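PDB 6SCE: uncharacterized protein from Thermus thermophilus HB8, which probably acts as a CRISPR defence DNA nuclease of Type III systems that is switched on when cyclic oligoadenylate binds its CARF region. Local coordinates for residues 287-298 with 312-321. Residues are numbered along the deposited sequence; the frame is centred on the assembly and turned at random.
Sequences LPQEGPLLLALV and AGPREVYLLT
CG of Glu-316 and of Tyr-318 lies anti to the carbonyl carbon (chi1 -56° and -69°), which lets the carboxylate reach the amide of Gln-289 and the ring reach Leu-293. The Glu-316 chain runs on extended to the loop 287-292. Its OE2 accepts a hydrogen bond from the backbone N of Gln-289, 2.8 Å away, on the syn side but tilted from the carboxylate plane. The N of Glu-290 adds a weak second bond to OE2. OE1 accepts a hydrogen bond from a water that also donates to Leu-287 O, and it is hydrogen-bonded to His-344. With an alanine here, the amide of Gln-289 would probably lose its acceptor, that of Glu-290 a weak one, and His-344 this partner, leaving the loop freer to shift. Next along this face, Tyr-318 presents its ring edge to Leu-293, with CE1 of Tyr-318 4.0 Å from CG of Leu-293. The hydroxyl rests against Pro-288, its CB 3.3 Å from Tyr-318 OH, and bonds to Pro-286 O. Leu-295 lies alongside the tyrosine, its CD2 3.6 Å from Tyr-318 CD1. Helix 354-370 covers this side. On the other face Leu-294 packs on Pro-314 and Val-317. At the N-terminal end of the strands, Arg-315 NH1 donates to Gly-291 O at 2.7 Å, nearly straight and in the guanidinium plane. Pro-292 O, just after a cis peptide bond, accepts a hydrogen bond from Arg-315 N at 2.8 Å. Backbone hydrogen bonds of the parallel pair then run from Leu-294 N to Glu-316 O as far as Val-298 N to Leu-320 O. There Thr-321 OG1 donates to Val-298 O at 2.6 Å, and Thr-321 also packs on an adenine base of the bound RNA. The strands and helix 303-312 form a beta-alpha-beta crossover in a Rossmann-like sheet, consistent with a CARF domain holding its activator at the C-terminal strand ends.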
loop_
_atom_site.group_PDB
_atom_site.type_symbol
_atom_site.label_atom_id
_atom_site.label_comp_id
_atom_site.label_asym_id
_atom_site.label_seq_id
_atom_site.Cartn_x
_atom_site.Cartn_y
_atom_site.Cartn_z
ATOM N N LEU A 287 -21.819 -18.874 -12.263
ATOM C CA LEU A 287 -22.508 -19.069 -10.993
ATOM C C LEU A 287 -21.702 -20.034 -10.138
ATOM O O LEU A 287 -20.961 -20.867 -10.672
ATOM C CB LEU A 287 -23.949 -19.582 -11.200
ATOM C CG LEU A 287 -24.917 -18.591 -11.869
ATOM C CD1 LEU A 287 -26.337 -19.135 -11.878
ATOM C CD2 LEU A 287 -24.898 -17.221 -11.183
ATOM N N PRO A 288 -21.760 -19.864 -8.813
ATOM C CA PRO A 288 -20.987 -20.701 -7.933
ATOM C C PRO A 288 -21.583 -22.096 -7.817
ATOM O O PRO A 288 -22.798 -22.243 -7.842
ATOM C CB PRO A 288 -21.089 -19.984 -6.591
ATOM C CG PRO A 288 -22.366 -19.245 -6.664
ATOM C CD PRO A 288 -22.477 -18.812 -8.083
ATOM N N GLN A 289 -20.718 -23.087 -7.696
ATOM C CA GLN A 289 -21.133 -24.480 -7.526
ATOM C C GLN A 289 -20.826 -25.033 -6.142
ATOM O O GLN A 289 -21.411 -26.034 -5.735
ATOM C CB GLN A 289 -20.458 -25.345 -8.582
ATOM C CG GLN A 289 -20.890 -24.981 -9.984
ATOM C CD GLN A 289 -20.615 -26.081 -10.967
ATOM O OE1 GLN A 289 -21.537 -26.775 -11.406
ATOM N NE2 GLN A 289 -19.338 -26.268 -11.309
ATOM N N GLU A 290 -19.946 -24.366 -5.403
ATOM C CA GLU A 290 -19.356 -24.929 -4.201
ATOM C C GLU A 290 -19.024 -23.794 -3.233
ATOM O O GLU A 290 -18.501 -22.777 -3.653
ATOM C CB GLU A 290 -18.074 -25.637 -4.617
ATOM C CG GLU A 290 -17.724 -26.872 -3.823
ATOM C CD GLU A 290 -16.538 -27.610 -4.407
ATOM O OE1 GLU A 290 -15.935 -27.122 -5.391
ATOM O OE2 GLU A 290 -16.212 -28.685 -3.874
ATOM N N GLY A 291 -19.358 -23.957 -1.960
ATOM C CA GLY A 291 -19.013 -22.992 -0.932
ATOM C C GLY A 291 -17.908 -23.496 -0.029
ATOM O O GLY A 291 -17.564 -24.681 -0.090
ATOM N N PRO A 292 -17.340 -22.630 0.815
ATOM C CA PRO A 292 -17.651 -21.190 0.869
ATOM C C PRO A 292 -17.107 -20.397 -0.327
ATOM O O PRO A 292 -16.193 -20.851 -1.037
ATOM C CB PRO A 292 -16.924 -20.721 2.138
ATOM C CG PRO A 292 -16.560 -21.947 2.888
ATOM C CD PRO A 292 -16.406 -23.030 1.877
ATOM N N LEU A 293 -17.676 -19.218 -0.527
ATOM C CA LEU A 293 -17.251 -18.265 -1.532
ATOM C C LEU A 293 -16.569 -17.086 -0.871
ATOM O O LEU A 293 -16.972 -16.662 0.215
ATOM C CB LEU A 293 -18.454 -17.663 -2.230
ATOM C CG LEU A 293 -19.033 -18.303 -3.462
ATOM C CD1 LEU A 293 -19.377 -19.738 -3.194
ATOM C CD2 LEU A 293 -20.261 -17.519 -3.870
ATOM N N LEU A 294 -15.579 -16.546 -1.561
ATOM C CA LEU A 294 -14.973 -15.257 -1.194
ATOM C C LEU A 294 -15.087 -14.335 -2.389
ATOM O O LEU A 294 -14.666 -14.683 -3.494
ATOM C CB LEU A 294 -13.519 -15.418 -0.809
ATOM C CG LEU A 294 -12.709 -14.143 -0.525
ATOM C CD1 LEU A 294 -13.376 -13.323 0.577
ATOM C CD2 LEU A 294 -11.282 -14.494 -0.159
ATOM N N LEU A 295 -15.661 -13.166 -2.158
ATOM C CA LEU A 295 -15.724 -12.100 -3.138
ATOM C C LEU A 295 -14.804 -10.970 -2.680
ATOM O O LEU A 295 -14.859 -10.563 -1.531
ATOM C CB LEU A 295 -17.133 -11.556 -3.252
ATOM C CG LEU A 295 -18.289 -12.543 -3.242
ATOM C CD1 LEU A 295 -19.592 -11.773 -3.382
ATOM C CD2 LEU A 295 -18.119 -13.563 -4.319
ATOM N N ALA A 296 -13.962 -10.488 -3.583
ATOM C CA ALA A 296 -13.019 -9.438 -3.248
ATOM C C ALA A 296 -12.599 -8.641 -4.467
ATOM O O ALA A 296 -12.632 -9.156 -5.608
ATOM C CB ALA A 296 -11.775 -10.038 -2.590
ATOM N N LEU A 297 -12.209 -7.383 -4.222
ATOM C CA LEU A 297 -11.525 -6.570 -5.210
ATOM C C LEU A 297 -10.029 -6.880 -5.076
ATOM O O LEU A 297 -9.619 -7.493 -4.081
ATOM C CB LEU A 297 -11.881 -5.093 -4.971
ATOM C CG LEU A 297 -13.420 -5.146 -5.010
ATOM C CD1 LEU A 297 -14.163 -4.592 -3.817
ATOM C CD2 LEU A 297 -13.996 -4.728 -6.349
ATOM N N VAL A 298 -9.226 -6.500 -6.077
ATOM C CA VAL A 298 -7.786 -6.627 -5.999
ATOM C C VAL A 298 -7.202 -5.236 -6.155
ATOM O O VAL A 298 -7.557 -4.485 -7.067
ATOM C CB VAL A 298 -7.212 -7.603 -7.048
ATOM C CG1 VAL A 298 -5.688 -7.628 -6.973
ATOM C CG2 VAL A 298 -7.750 -9.001 -6.804
ATOM N N ALA A 312 -11.976 -17.158 5.495
ATOM C CA ALA A 312 -13.119 -17.731 4.778
ATOM C C ALA A 312 -12.884 -19.174 4.346
ATOM O O ALA A 312 -13.843 -19.911 4.222
ATOM C CB ALA A 312 -13.452 -16.920 3.556
ATOM N N GLY A 313 -11.629 -19.548 4.089
ATOM C CA GLY A 313 -11.307 -20.875 3.540
ATOM C C GLY A 313 -12.175 -21.218 2.340
ATOM O O GLY A 313 -12.882 -22.214 2.342
ATOM N N PRO A 314 -12.164 -20.359 1.309
ATOM C CA PRO A 314 -13.074 -20.545 0.210
ATOM C C PRO A 314 -12.725 -21.707 -0.718
ATOM O O PRO A 314 -11.546 -22.053 -0.862
ATOM C CB PRO A 314 -12.919 -19.232 -0.569
ATOM C CG PRO A 314 -11.499 -18.862 -0.345
ATOM C CD PRO A 314 -11.252 -19.226 1.080
ATOM N N ARG A 315 -13.765 -22.260 -1.341
ATOM C CA ARG A 315 -13.606 -23.206 -2.434
ATOM C C ARG A 315 -13.672 -22.485 -3.787
ATOM O O ARG A 315 -13.127 -22.968 -4.765
ATOM C CB ARG A 315 -14.656 -24.322 -2.337
ATOM C CG ARG A 315 -14.540 -25.168 -1.070
ATOM C CD ARG A 315 -15.341 -26.465 -1.181
ATOM N NE ARG A 315 -15.002 -27.463 -0.166
ATOM C CZ ARG A 315 -15.574 -27.549 1.031
ATOM N NH1 ARG A 315 -16.514 -26.690 1.385
ATOM N NH2 ARG A 315 -15.201 -28.505 1.878
ATOM N N GLU A 316 -14.346 -21.331 -3.838
ATOM C CA GLU A 316 -14.390 -20.487 -5.031
ATOM C C GLU A 316 -14.168 -19.023 -4.622
ATOM O O GLU A 316 -14.679 -18.573 -3.593
ATOM C CB GLU A 316 -15.733 -20.589 -5.769
ATOM C CG GLU A 316 -16.127 -22.004 -6.167
ATOM C CD GLU A 316 -17.166 -22.072 -7.267
ATOM O OE1 GLU A 316 -17.136 -21.263 -8.219
ATOM O OE2 GLU A 316 -18.014 -22.973 -7.193
ATOM N N VAL A 317 -13.399 -18.317 -5.430
ATOM C CA VAL A 317 -13.110 -16.928 -5.188
ATOM C C VAL A 317 -13.446 -16.149 -6.441
ATOM O O VAL A 317 -13.185 -16.592 -7.558
ATOM C CB VAL A 317 -11.661 -16.710 -4.707
ATOM C CG1 VAL A 317 -10.646 -17.165 -5.736
ATOM C CG2 VAL A 317 -11.437 -15.244 -4.365
ATOM N N TYR A 318 -14.061 -14.998 -6.250
ATOM C CA TYR A 318 -14.394 -14.110 -7.343
ATOM C C TYR A 318 -13.617 -12.837 -7.136
ATOM O O TYR A 318 -13.758 -12.237 -6.081
ATOM C CB TYR A 318 -15.874 -13.786 -7.329
ATOM C CG TYR A 318 -16.768 -14.964 -7.693
ATOM C CD1 TYR A 318 -17.061 -15.943 -6.763
ATOM C CD2 TYR A 318 -17.340 -15.066 -8.965
ATOM C CE1 TYR A 318 -17.887 -17.018 -7.088
ATOM C CE2 TYR A 318 -18.152 -16.135 -9.301
ATOM C CZ TYR A 318 -18.425 -17.111 -8.366
ATOM O OH TYR A 318 -19.256 -18.181 -8.683
ATOM N N LEU A 319 -12.774 -12.488 -8.101
ATOM C CA LEU A 319 -11.836 -11.386 -8.003
ATOM C C LEU A 319 -12.109 -10.375 -9.102
ATOM O O LEU A 319 -12.099 -10.734 -10.276
ATOM C CB LEU A 319 -10.393 -11.889 -8.107
ATOM C CG LEU A 319 -9.915 -12.891 -7.073
ATOM C CD1 LEU A 319 -8.532 -13.422 -7.381
ATOM C CD2 LEU A 319 -9.966 -12.246 -5.685
ATOM N N LEU A 320 -12.378 -9.120 -8.734
ATOM C CA LEU A 320 -12.610 -8.052 -9.692
ATOM C C LEU A 320 -11.614 -6.949 -9.528
ATOM O O LEU A 320 -11.322 -6.546 -8.412
ATOM C CB LEU A 320 -14.017 -7.467 -9.511
ATOM C CG LEU A 320 -15.205 -8.394 -9.725
ATOM C CD1 LEU A 320 -16.536 -7.663 -9.506
ATOM C CD2 LEU A 320 -15.167 -8.996 -11.103
ATOM N N THR A 321 -11.088 -6.433 -10.632
ATOM C CA THR A 321 -10.283 -5.226 -10.568
ATOM C C THR A 321 -10.224 -4.526 -11.926
ATOM O O THR A 321 -10.955 -4.876 -12.850
ATOM C CB THR A 321 -8.879 -5.471 -9.961
ATOM O OG1 THR A 321 -8.315 -4.206 -9.573
ATOM C CG2 THR A 321 -7.970 -6.207 -10.911
HETATM O O HOH W 1 -18.520 -22.029 -10.411
HETATM O O HOH W 2 -12.987 -25.796 -5.591
#